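Uricase (Bacillus fastidiosus, PDB 4R8X) catalyses the oxidation of urate by molecular oxygen to 5-hydroxyisourate, the first step of urate breakdown to (S)-allantoin. Local coordinates at residues Thr269-Thr273 / Pro295-Gln299; Ile231-Val235 / His250-Ile255; Ile166-Ile172 / Leu198-Ile204; Thr273-Val277 / Val288-Arg293. One frame throughout, in Å; residues are numbered along the deposited sequence.

Interaction 1 (Thr269-Thr273 / Pro295-Gln299)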
loop_
_atom_site.group_PDB
_atom_site.type_symbol
_atom_site.label_atom_id
_atom_site.label_comp_id
_atom_site.label_asym_id
_atom_site.label_seq_id
_atom_site.Cartn_x
_atom_site.Cartn_y
_atom_site.Cartn_z
ATOM N N THR D 269 -5.276 10.948 16.450
ATOM C CA THR D 269 -4.313 11.775 15.724
ATOM C C THR D 269 -3.016 11.055 15.401
ATOM O O THR D 269 -2.698 10.036 16.001
ATOM C CB THR D 269 -3.857 12.964 16.572
ATOM O OG1 THR D 269 -2.923 12.490 17.551
ATOM C CG2 THR D 269 -5.025 13.604 17.279
ATOM N N ASN D 270 -2.271 11.614 14.450
ATOM C CA ASN D 270 -0.845 11.347 14.301
ATOM C C ASN D 270 -0.119 12.684 14.274
ATOM O O ASN D 270 -0.575 13.633 13.625
ATOM C CB ASN D 270 -0.499 10.702 12.952
ATOM C CG ASN D 270 -0.906 9.245 12.831
ATOM O OD1 ASN D 270 -0.635 8.635 11.797
ATOM N ND2 ASN D 270 -1.562 8.687 13.845
ATOM N N ASN D 271 1.029 12.741 14.934
ATOM C CA ASN D 271 2.007 13.790 14.687
ATOM C C ASN D 271 2.972 13.306 13.610
ATOM O O ASN D 271 3.705 12.328 13.817
ATOM C CB ASN D 271 2.780 14.124 15.965
ATOM C CG ASN D 271 3.606 15.393 15.828
ATOM O OD1 ASN D 271 4.021 15.756 14.731
ATOM N ND2 ASN D 271 3.831 16.080 16.933
ATOM N N ARG D 272 2.968 13.984 12.463
ATOM C CA ARG D 272 3.775 13.574 11.312
ATOM C C ARG D 272 4.835 14.611 10.942
ATOM O O ARG D 272 5.364 14.626 9.820
ATOM C CB ARG D 272 2.859 13.283 10.127
ATOM C CG ARG D 272 2.003 12.046 10.329
ATOM C CD ARG D 272 2.848 10.789 10.194
ATOM N NE ARG D 272 2.066 9.585 10.450
ATOM C CZ ARG D 272 2.547 8.353 10.335
ATOM N NH1 ARG D 272 3.810 8.171 9.989
ATOM N NH2 ARG D 272 1.774 7.306 10.568
ATOM N N THR D 273 5.186 15.445 11.913
ATOM C CA THR D 273 6.054 16.597 11.682
ATOM C C THR D 273 7.420 16.220 11.116
ATOM O O THR D 273 8.051 15.272 11.574
ATOM C CB THR D 273 6.212 17.413 12.978
ATOM O OG1 THR D 273 4.918 17.880 13.382
ATOM C CG2 THR D 273 7.137 18.600 12.806
ATOM N N PRO D 295 8.758 6.499 13.627
ATOM C CA PRO D 295 7.887 6.631 14.803
ATOM C C PRO D 295 7.048 7.909 14.787
ATOM O O PRO D 295 7.560 8.998 14.492
ATOM C CB PRO D 295 8.883 6.651 15.959
ATOM C CG PRO D 295 10.013 5.835 15.487
ATOM C CD PRO D 295 10.144 6.178 14.026
ATOM N N PHE D 296 5.757 7.759 15.083
ATOM C CA PHE D 296 4.828 8.889 15.092
ATOM C C PHE D 296 4.141 9.061 16.446
ATOM O O PHE D 296 3.730 8.092 17.071
ATOM C CB PHE D 296 3.788 8.757 13.973
ATOM C CG PHE D 296 2.896 7.547 14.093
ATOM C CD1 PHE D 296 1.684 7.620 14.791
ATOM C CD2 PHE D 296 3.249 6.345 13.493
ATOM C CE1 PHE D 296 0.852 6.509 14.898
ATOM C CE2 PHE D 296 2.414 5.232 13.589
ATOM C CZ PHE D 296 1.225 5.311 14.300
ATOM N N GLY D 297 4.028 10.299 16.908
ATOM C CA GLY D 297 3.217 10.561 18.079
ATOM C C GLY D 297 1.754 10.351 17.733
ATOM O O GLY D 297 1.344 10.565 16.587
ATOM N N PHE D 298 0.965 9.925 18.715
ATOM C CA PHE D 298 -0.472 9.844 18.531
ATOM C C PHE D 298 -1.202 10.177 19.824
ATOM O O PHE D 298 -0.643 10.073 20.919
ATOM C CB PHE D 298 -0.907 8.476 17.978
ATOM C CG PHE D 298 -0.746 7.332 18.945
ATOM C CD1 PHE D 298 -1.776 6.975 19.796
ATOM C CD2 PHE D 298 0.431 6.602 18.990
ATOM C CE1 PHE D 298 -1.637 5.912 20.679
ATOM C CE2 PHE D 298 0.591 5.541 19.874
ATOM C CZ PHE D 298 -0.449 5.187 20.720
ATOM N N GLN D 299 -2.452 10.596 19.669
ATOM C CA GLN D 299 -3.326 10.930 20.788
ATOM C C GLN D 299 -4.710 10.352 20.520
ATOM O O GLN D 299 -5.154 10.289 19.370
ATOM C CB GLN D 299 -3.441 12.446 20.948
ATOM C CG GLN D 299 -2.183 13.146 21.449
ATOM C CD GLN D 299 -1.178 13.415 20.346
ATOM O OE1 GLN D 299 -1.541 13.540 19.182
ATOM N NE2 GLN D 299 0.098 13.506 20.711
HETATM O O HOH W 1 6.300 11.662 13.164
HETATM O O HOH W 2 2.840 14.732 19.560
HETATM O O HOH W 3 6.375 9.566 11.441
#
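Thr269, Phe296 and Gln299 lose the most surface where strand 262-271 meets the start of strand 296-304. Thr269 is held to Gln299 by backbone and side chain: Thr269 N donates to Gln299 O (3.0 Å), and Thr269 OG1 gives a very short hydrogen bond to Gln299 OE1 (2.4 Å). A hydroxyl suits this spot because it can donate and accept at once: Thr269 OG1 also takes a weak bond from Gln299 N (2.9 Å). At the other end, the Phe296 ring carries the guanidinium of Arg272, centres 4.3 Å apart and planes at 22°. Asn270 OD1 holds that cation, accepting from Arg272 NE (3.2 Å) and NH2 (3.0 Å). Between them, Asn271 N bonds to Gly297 O (2.8 Å), and the bare glycine leaves room for the Asn271 side chain. Asn271 OD1 receives Thr273 N (3.1 Å), forming an Asx turn, and water 2 joins Asn271 ND2 to Gln299 NE2. This is antiparallel strand pairing at the edge of the predicted urate and O2 site, to which Asn271 belongs.

Interaction 2 (Ile231-Val235 / His250-Ile255)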
loop_
_atom_site.group_PDB
_atom_site.type_symbol
_atom_site.label_atom_id
_atom_site.label_comp_id
_atom_site.label_asym_id
_atom_site.label_seq_id
_atom_site.Cartn_x
_atom_site.Cartn_y
_atom_site.Cartn_z
ATOM N N ILE D 231 -14.336 23.064 10.457
ATOM C CA ILE D 231 -14.077 23.581 11.800
ATOM C C ILE D 231 -12.645 23.243 12.221
ATOM O O ILE D 231 -11.903 24.103 12.688
ATOM C CB ILE D 231 -15.076 23.047 12.833
ATOM C CG1 ILE D 231 -16.467 23.617 12.566
ATOM C CG2 ILE D 231 -14.632 23.407 14.254
ATOM C CD1 ILE D 231 -17.536 22.963 13.411
ATOM N N ALA D 232 -12.258 21.988 12.056
ATOM C CA ALA D 232 -10.893 21.568 12.377
ATOM C C ALA D 232 -9.831 22.419 11.683
ATOM O O ALA D 232 -8.881 22.872 12.317
ATOM C CB ALA D 232 -10.697 20.100 12.023
ATOM N N ALA D 233 -9.994 22.642 10.383
ATOM C CA ALA D 233 -9.027 23.421 9.632
ATOM C C ALA D 233 -8.984 24.862 10.125
ATOM O O ALA D 233 -7.911 25.448 10.256
ATOM C CB ALA D 233 -9.358 23.373 8.158
ATOM N N SER D 234 -10.157 25.417 10.417
ATOM C CA SER D 234 -10.277 26.806 10.848
ATOM C C SER D 234 -9.637 27.031 12.212
ATOM O O SER D 234 -8.935 28.019 12.426
ATOM C CB SER D 234 -11.747 27.241 10.875
ATOM O OG SER D 234 -12.302 27.200 9.567
ATOM N N VAL D 235 -9.869 26.101 13.127
ATOM C CA VAL D 235 -9.272 26.190 14.450
ATOM C C VAL D 235 -7.752 26.021 14.367
ATOM O O VAL D 235 -7.010 26.770 14.993
ATOM C CB VAL D 235 -9.897 25.169 15.415
ATOM C CG1 VAL D 235 -9.151 25.146 16.764
ATOM C CG2 VAL D 235 -11.383 25.493 15.623
ATOM N N HIS D 250 -9.477 22.119 21.716
ATOM C CA HIS D 250 -10.148 23.289 21.168
ATOM C C HIS D 250 -10.957 23.024 19.903
ATOM O O HIS D 250 -12.006 23.619 19.706
ATOM C CB HIS D 250 -9.148 24.424 20.978
ATOM C CG HIS D 250 -8.780 25.092 22.261
ATOM N ND1 HIS D 250 -9.366 26.267 22.674
ATOM C CD2 HIS D 250 -7.945 24.715 23.258
ATOM C CE1 HIS D 250 -8.876 26.610 23.852
ATOM N NE2 HIS D 250 -8.024 25.677 24.237
ATOM N N ILE D 251 -10.484 22.123 19.052
ATOM C CA ILE D 251 -11.293 21.716 17.922
ATOM C C ILE D 251 -12.586 21.077 18.434
ATOM O O ILE D 251 -13.682 21.388 17.952
ATOM C CB ILE D 251 -10.535 20.743 17.003
ATOM C CG1 ILE D 251 -9.362 21.463 16.318
ATOM C CG2 ILE D 251 -11.497 20.156 15.978
ATOM C CD1 ILE D 251 -8.413 20.534 15.543
ATOM N N GLY D 252 -12.454 20.200 19.425
ATOM C CA GLY D 252 -13.610 19.536 19.996
ATOM C C GLY D 252 -14.602 20.502 20.620
ATOM O O GLY D 252 -15.804 20.378 20.392
ATOM N N LEU D 253 -14.101 21.449 21.406
ATOM C CA LEU D 253 -14.965 22.464 22.018
ATOM C C LEU D 253 -15.748 23.227 20.958
ATOM O O LEU D 253 -16.934 23.507 21.132
ATOM C CB LEU D 253 -14.135 23.460 22.845
ATOM C CG LEU D 253 -13.449 22.948 24.111
ATOM C CD1 LEU D 253 -12.542 24.036 24.679
ATOM C CD2 LEU D 253 -14.458 22.480 25.158
ATOM N N THR D 254 -15.067 23.592 19.877
ATOM C CA THR D 254 -15.681 24.389 18.817
ATOM C C THR D 254 -16.786 23.609 18.116
ATOM O O THR D 254 -17.851 24.156 17.834
ATOM C CB THR D 254 -14.635 24.886 17.793
ATOM O OG1 THR D 254 -13.575 25.557 18.488
ATOM C CG2 THR D 254 -15.269 25.865 16.824
ATOM N N ILE D 255 -16.537 22.331 17.842
ATOM C CA ILE D 255 -17.554 21.490 17.210
ATOM C C ILE D 255 -18.789 21.374 18.115
ATOM O O ILE D 255 -19.921 21.547 17.668
ATOM C CB ILE D 255 -17.001 20.080 16.863
ATOM C CG1 ILE D 255 -15.872 20.156 15.822
ATOM C CG2 ILE D 255 -18.119 19.185 16.373
ATOM C CD1 ILE D 255 -15.011 18.910 15.766
#
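His250 opens this stretch of helix 244-258 with a marginal touch, its CB 4.3 Å from Val235 CG1, while its ring leads away from helix 225-238. Ile251 does far more: its CG1 lies 3.7 Å from Val235 CG1 and its CG2 4.0 Å from Ala232 CB. Ala232 suits this place because its small methyl lets the backbones come close, with Ala232 CA and Ile251 CA 5.6 Å apart. Thr254 points toward the partner helix. Its OG1 is satisfied within its own helix by donating to His250 O (2.8 Å), so a polar residue can be buried here, and its CG2 packs 3.6 Å from Ile231 CG2. Ile255 completes the row, its CG1 3.8 Å from Ile231 CG2. On the sheet side, Ile251 also rests on Leu202 and Ala232 on Ile204. The axes of these short helical segments pass 9.3 Å apart, with their N-to-C directions at 128°, and the packing is apolar. It represents the helix layer against the antiparallel sheet in the T-fold (tunnelling fold) of uricases.

Interaction 3 (Ile166-Ile172 / Leu198-Ile204)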
loop_
_atom_site.group_PDB
_atom_site.type_symbol
_atom_site.label_atom_id
_atom_site.label_comp_id
_atom_site.label_asym_id
_atom_site.label_seq_id
_atom_site.Cartn_x
_atom_site.Cartn_y
_atom_site.Cartn_z
ATOM N N ILE D 166 -15.110 11.740 10.156
ATOM C CA ILE D 166 -14.302 12.080 8.997
ATOM C C ILE D 166 -12.917 11.495 9.260
ATOM O O ILE D 166 -12.343 11.657 10.342
ATOM C CB ILE D 166 -14.259 13.613 8.732
ATOM C CG1 ILE D 166 -13.488 13.933 7.447
ATOM C CG2 ILE D 166 -13.640 14.369 9.886
ATOM C CD1 ILE D 166 -14.361 13.977 6.209
ATOM N N ALA D 167 -12.391 10.782 8.272
ATOM C CA ALA D 167 -11.137 10.050 8.416
ATOM C C ALA D 167 -10.066 10.657 7.518
ATOM O O ALA D 167 -10.373 11.169 6.443
ATOM C CB ALA D 167 -11.346 8.589 8.049
ATOM N N ASP D 168 -8.820 10.615 7.982
ATOM C CA ASP D 168 -7.657 10.955 7.155
ATOM C C ASP D 168 -7.552 12.423 6.741
ATOM O O ASP D 168 -7.177 12.726 5.605
ATOM C CB ASP D 168 -7.579 10.072 5.903
ATOM C CG ASP D 168 -7.330 8.614 6.224
ATOM O OD1 ASP D 168 -7.086 8.280 7.405
ATOM O OD2 ASP D 168 -7.377 7.800 5.282
ATOM N N ILE D 169 -7.876 13.330 7.655
ATOM C CA ILE D 169 -7.557 14.741 7.457
ATOM C C ILE D 169 -6.043 14.878 7.662
ATOM O O ILE D 169 -5.512 14.411 8.663
ATOM C CB ILE D 169 -8.297 15.625 8.484
ATOM C CG1 ILE D 169 -9.798 15.646 8.206
ATOM C CG2 ILE D 169 -7.739 17.029 8.498
ATOM C CD1 ILE D 169 -10.590 16.337 9.303
ATOM N N GLN D 170 -5.331 15.470 6.710
ATOM C CA GLN D 170 -3.885 15.653 6.862
ATOM C C GLN D 170 -3.562 17.112 6.607
ATOM O O GLN D 170 -3.670 17.582 5.482
ATOM C CB GLN D 170 -3.088 14.735 5.917
ATOM C CG GLN D 170 -3.436 13.255 6.061
ATOM C CD GLN D 170 -2.620 12.362 5.154
ATOM O OE1 GLN D 170 -1.790 12.829 4.378
ATOM N NE2 GLN D 170 -2.858 11.064 5.243
ATOM N N LEU D 171 -3.178 17.831 7.661
ATOM C CA LEU D 171 -2.973 19.272 7.585
ATOM C C LEU D 171 -1.623 19.674 8.151
ATOM O O LEU D 171 -1.173 19.143 9.166
ATOM C CB LEU D 171 -4.072 20.015 8.355
ATOM C CG LEU D 171 -5.504 19.826 7.867
ATOM C CD1 LEU D 171 -6.461 20.413 8.905
ATOM C CD2 LEU D 171 -5.691 20.483 6.510
ATOM N N ILE D 172 -0.984 20.623 7.484
ATOM C CA ILE D 172 0.252 21.226 7.980
ATOM C C ILE D 172 0.028 22.718 8.231
ATOM O O ILE D 172 -0.741 23.362 7.524
ATOM C CB ILE D 172 1.415 20.995 6.971
ATOM C CG1 ILE D 172 2.781 21.246 7.615
ATOM C CG2 ILE D 172 1.231 21.837 5.702
ATOM C CD1 ILE D 172 3.923 20.755 6.750
ATOM N N LEU D 198 4.094 22.240 12.225
ATOM C CA LEU D 198 3.282 21.146 12.753
ATOM C C LEU D 198 2.446 20.472 11.661
ATOM O O LEU D 198 1.670 21.126 10.958
ATOM C CB LEU D 198 2.376 21.644 13.877
ATOM C CG LEU D 198 1.580 20.565 14.613
ATOM C CD1 LEU D 198 2.513 19.549 15.258
ATOM C CD2 LEU D 198 0.658 21.186 15.653
ATOM N N TYR D 199 2.615 19.159 11.535
ATOM C CA TYR D 199 1.964 18.389 10.490
ATOM C C TYR D 199 1.193 17.282 11.195
ATOM O O TYR D 199 1.782 16.447 11.877
ATOM C CB TYR D 199 3.023 17.842 9.522
ATOM C CG TYR D 199 2.495 17.071 8.324
ATOM C CD1 TYR D 199 1.199 17.244 7.853
ATOM C CD2 TYR D 199 3.311 16.165 7.663
ATOM C CE1 TYR D 199 0.734 16.533 6.765
ATOM C CE2 TYR D 199 2.846 15.445 6.581
ATOM C CZ TYR D 199 1.562 15.639 6.139
ATOM O OH TYR D 199 1.110 14.914 5.072
ATOM N N ILE D 200 -0.131 17.296 11.037
ATOM C CA ILE D 200 -1.019 16.401 11.783
ATOM C C ILE D 200 -1.954 15.593 10.885
ATOM O O ILE D 200 -2.377 16.058 9.823
ATOM C CB ILE D 200 -1.872 17.174 12.822
ATOM C CG1 ILE D 200 -2.835 18.139 12.126
ATOM C CG2 ILE D 200 -0.980 17.939 13.786
ATOM C CD1 ILE D 200 -3.763 18.896 13.084
ATOM N N PHE D 201 -2.240 14.368 11.313
ATOM C CA PHE D 201 -3.305 13.554 10.736
ATOM C C PHE D 201 -4.397 13.516 11.789
ATOM O O PHE D 201 -4.092 13.342 12.974
ATOM C CB PHE D 201 -2.840 12.116 10.486
ATOM C CG PHE D 201 -1.801 11.965 9.398
ATOM C CD1 PHE D 201 -1.237 13.066 8.754
ATOM C CD2 PHE D 201 -1.410 10.699 9.005
ATOM C CE1 PHE D 201 -0.278 12.894 7.762
ATOM C CE2 PHE D 201 -0.462 10.522 8.008
ATOM C CZ PHE D 201 0.102 11.622 7.388
ATOM N N LEU D 202 -5.654 13.644 11.365
ATOM C CA LEU D 202 -6.793 13.620 12.289
ATOM C C LEU D 202 -7.894 12.713 11.771
ATOM O O LEU D 202 -8.270 12.794 10.601
ATOM C CB LEU D 202 -7.394 15.020 12.479
ATOM C CG LEU D 202 -6.567 16.132 13.118
ATOM C CD1 LEU D 202 -7.382 17.410 13.229
ATOM C CD2 LEU D 202 -6.050 15.699 14.486
ATOM N N ASN D 203 -8.393 11.850 12.648
ATOM C CA ASN D 203 -9.680 11.202 12.460
ATOM C C ASN D 203 -10.570 11.775 13.539
ATOM O O ASN D 203 -10.197 11.773 14.719
ATOM C CB ASN D 203 -9.589 9.690 12.649
ATOM C CG ASN D 203 -8.689 9.009 11.633
ATOM O OD1 ASN D 203 -8.436 9.524 10.546
ATOM N ND2 ASN D 203 -8.208 7.823 11.989
ATOM N N ILE D 204 -11.724 12.295 13.146
ATOM C CA ILE D 204 -12.634 12.906 14.103
ATOM C C ILE D 204 -13.966 12.195 14.037
ATOM O O ILE D 204 -14.466 11.904 12.952
ATOM C CB ILE D 204 -12.846 14.391 13.792
ATOM C CG1 ILE D 204 -11.493 15.093 13.610
ATOM C CG2 ILE D 204 -13.654 15.046 14.895
ATOM C CD1 ILE D 204 -11.605 16.539 13.156
HETATM O O HOH W 4 -8.314 6.015 9.299
#
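Backbone groups of strands 156-173 and 198-208 satisfy one another in reciprocal pairs. Ile166 N and O bond to Ile204 O and N (both 2.9 Å); Ile169 N reaches Leu202 O (3.0 Å) and Ile169 O takes Leu202 N (2.8 Å); Leu171 N meets Ile200 O (2.9 Å) and Leu171 O receives Ile200 N (2.8 Å). Between the first two pairs the register slips by one, a beta bulge where Asp168 has positive phi. Asn203 OD1 accepts from Asp168 N (2.8 Å), its carboxamide reaching across to the bulged strand like a backbone carbonyl. Water 4 donates to Asp168 OD1 (3.2 Å) and accepts a weak bond from Asn203 ND2 (3.2 Å); Asp168 O is taken by Arg140 of the third subunit. Phe201 O accepts from Asn270 N of strand 262-271, and Tyr199 O from Arg272 N just past its end. Apolar Leu171 and Leu202 face the helices; Gln170 CG makes a CH-pi contact with Phe201 on the opposite face. This is bulged antiparallel pairing in the uricase T-fold sheet.

Interaction 4 (Thr273-Val277 / Val288-Arg293)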
loop_
_atom_site.group_PDB
_atom_site.type_symbol
_atom_site.label_atom_id
_atom_site.label_comp_id
_atom_site.label_asym_id
_atom_site.label_seq_id
_atom_site.Cartn_x
_atom_site.Cartn_y
_atom_site.Cartn_z
ATOM N N THR D 273 5.186 15.445 11.913
ATOM C CA THR D 273 6.054 16.597 11.682
ATOM C C THR D 273 7.420 16.220 11.116
ATOM O O THR D 273 8.051 15.272 11.574
ATOM C CB THR D 273 6.212 17.413 12.978
ATOM O OG1 THR D 273 4.918 17.880 13.382
ATOM C CG2 THR D 273 7.137 18.600 12.806
ATOM N N TRP D 274 7.853 16.977 10.111
ATOM C CA TRP D 274 9.132 16.778 9.436
ATOM C C TRP D 274 10.348 17.035 10.338
ATOM O O TRP D 274 10.230 17.637 11.410
ATOM C CB TRP D 274 9.231 17.736 8.248
ATOM C CG TRP D 274 8.178 17.571 7.168
ATOM C CD1 TRP D 274 7.519 16.419 6.796
ATOM C CD2 TRP D 274 7.671 18.611 6.325
ATOM N NE1 TRP D 274 6.643 16.692 5.761
ATOM C CE2 TRP D 274 6.725 18.027 5.452
ATOM C CE3 TRP D 274 7.932 19.984 6.215
ATOM C CZ2 TRP D 274 6.036 18.779 4.487
ATOM C CZ3 TRP D 274 7.256 20.723 5.255
ATOM C CH2 TRP D 274 6.325 20.116 4.397
ATOM N N ASP D 275 11.519 16.594 9.872
ATOM C CA ASP D 275 12.798 16.930 10.489
ATOM C C ASP D 275 13.415 18.095 9.730
ATOM O O ASP D 275 13.271 18.203 8.510
ATOM C CB ASP D 275 13.770 15.747 10.410
ATOM C CG ASP D 275 13.499 14.678 11.459
ATOM O OD1 ASP D 275 12.819 14.978 12.465
ATOM O OD2 ASP D 275 13.989 13.537 11.292
ATOM N N THR D 276 14.127 18.953 10.446
ATOM C CA THR D 276 14.882 20.032 9.820
ATOM C C THR D 276 16.167 19.521 9.168
ATOM O O THR D 276 16.882 18.693 9.745
ATOM C CB THR D 276 15.266 21.097 10.858
ATOM O OG1 THR D 276 14.077 21.628 11.452
ATOM C CG2 THR D 276 16.068 22.227 10.214
ATOM N N VAL D 277 16.470 20.018 7.970
ATOM C CA VAL D 277 17.770 19.772 7.370
ATOM C C VAL D 277 18.539 21.076 7.255
ATOM O O VAL D 277 19.708 21.146 7.624
ATOM C CB VAL D 277 17.653 19.134 5.985
ATOM C CG1 VAL D 277 19.029 19.048 5.342
ATOM C CG2 VAL D 277 17.009 17.757 6.086
ATOM N N VAL D 288 14.672 24.087 4.792
ATOM C CA VAL D 288 14.482 22.805 4.121
ATOM C C VAL D 288 14.276 21.709 5.152
ATOM O O VAL D 288 15.027 21.608 6.121
ATOM C CB VAL D 288 15.689 22.451 3.215
ATOM C CG1 VAL D 288 15.446 21.142 2.482
ATOM C CG2 VAL D 288 15.959 23.580 2.234
ATOM N N PHE D 289 13.239 20.904 4.938
ATOM C CA PHE D 289 12.878 19.815 5.831
ATOM C C PHE D 289 12.863 18.506 5.061
ATOM O O PHE D 289 12.953 18.499 3.834
ATOM C CB PHE D 289 11.491 20.077 6.434
ATOM C CG PHE D 289 11.381 21.399 7.109
ATOM C CD1 PHE D 289 11.736 21.527 8.440
ATOM C CD2 PHE D 289 10.944 22.519 6.415
ATOM C CE1 PHE D 289 11.650 22.755 9.073
ATOM C CE2 PHE D 289 10.856 23.763 7.043
ATOM C CZ PHE D 289 11.217 23.879 8.375
ATOM N N THR D 290 12.744 17.403 5.790
ATOM C CA THR D 290 12.641 16.081 5.184
ATOM C C THR D 290 11.782 15.173 6.058
ATOM O O THR D 290 11.367 15.566 7.144
ATOM C CB THR D 290 14.028 15.441 4.969
ATOM O OG1 THR D 290 13.895 14.278 4.141
ATOM C CG2 THR D 290 14.666 15.056 6.305
ATOM N N GLU D 291 11.490 13.966 5.585
ATOM C CA GLU D 291 10.696 13.039 6.398
ATOM C C GLU D 291 11.485 12.509 7.588
ATOM O O GLU D 291 12.697 12.289 7.493
ATOM C CB GLU D 291 10.169 11.862 5.568
ATOM C CG GLU D 291 9.155 12.219 4.478
ATOM C CD GLU D 291 7.786 12.630 5.003
ATOM O OE1 GLU D 291 6.811 12.498 4.230
ATOM O OE2 GLU D 291 7.664 13.096 6.159
ATOM N N PRO D 292 10.796 12.288 8.715
ATOM C CA PRO D 292 11.450 11.755 9.913
ATOM C C PRO D 292 11.629 10.239 9.844
ATOM O O PRO D 292 11.214 9.599 8.883
ATOM C CB PRO D 292 10.456 12.113 11.020
ATOM C CG PRO D 292 9.124 12.001 10.341
ATOM C CD PRO D 292 9.365 12.558 8.942
ATOM N N ARG D 293 12.248 9.662 10.864
ATOM C CA ARG D 293 12.199 8.223 11.024
ATOM C C ARG D 293 10.737 7.840 11.261
ATOM O O ARG D 293 9.917 8.696 11.568
ATOM C CB ARG D 293 13.078 7.784 12.193
ATOM C CG ARG D 293 14.557 7.966 11.918
ATOM C CD ARG D 293 15.416 7.327 13.003
ATOM N NE ARG D 293 16.839 7.380 12.663
ATOM C CZ ARG D 293 17.623 8.428 12.902
ATOM N NH1 ARG D 293 17.126 9.509 13.497
ATOM N NH2 ARG D 293 18.904 8.390 12.553
HETATM O O HOH W 5 13.088 11.546 12.963
#
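A short antiparallel hairpin pairing, far from the chain's centre, joins strand 275-278 to strand 288-290. Asp275 and Thr290 form its hydrogen-bonded pair, with Asp275 N to Thr290 O and Thr290 N to Asp275 O both 2.9 Å; Val277 N then donates to Val288 O (2.8 Å). Trp274 and Phe289 bury the most surface. Trp274 CE3 lies 3.6 Å from Phe289 CB, and their rings meet obliquely, centroids 5.9 Å apart; the broad indole can touch Phe289 of its own chain and still offer a face to another. Val277 CG2 packs 3.6 Å from the methyl CG2 of Thr290. Pro292, past the strand, needs no amide partner and sets its CG 3.7 Å from Thr273 O. Water 5 links Asp275 OD2 to Arg293 N. Arg293 of the fourth subunit forms a salt bridge with Asp275, and Arg293 here reciprocates with that subunit's Asp275. Trp274 O accepts from Arg196 NE, a residue predicted to bind urate, and Thr276 packs on the same arginine while its OG1 bonds to Thr194 OG1. The arrangement is a two-stranded beta hairpin at a subunit interface, where Val288 and Phe289 pair with a strand of the third subunit, Trp274 stacks on its Phe15 and Thr290 OG1 bonds to its Tyr13 O.

In the fold
Interactions 1 and 3 adjoin in one sheet, their centres 10 Å apart, with Arg272 N 2.8 Å from Tyr199 O. Interaction 2 lies against the face of this sheet that carries Leu171, Leu202 and Ile204, 12 Å from interaction 3 between centres, with Ala232 CB 3.8 Å from Ile204 CD1. Thr273 belongs to both interactions 1 and 4, and its OG1 lies 3.2 Å from Tyr199 N of interaction 3, so three contacts converge there. The predicted urate site lies close by: the side chain of Leu198 is about 4 Å from those of Phe179 and Asn271, and that of Thr276 about 3 Å from that of Arg196. Interaction 2 stands further back, the side chain of His250 about 9 Å from that of Gln245.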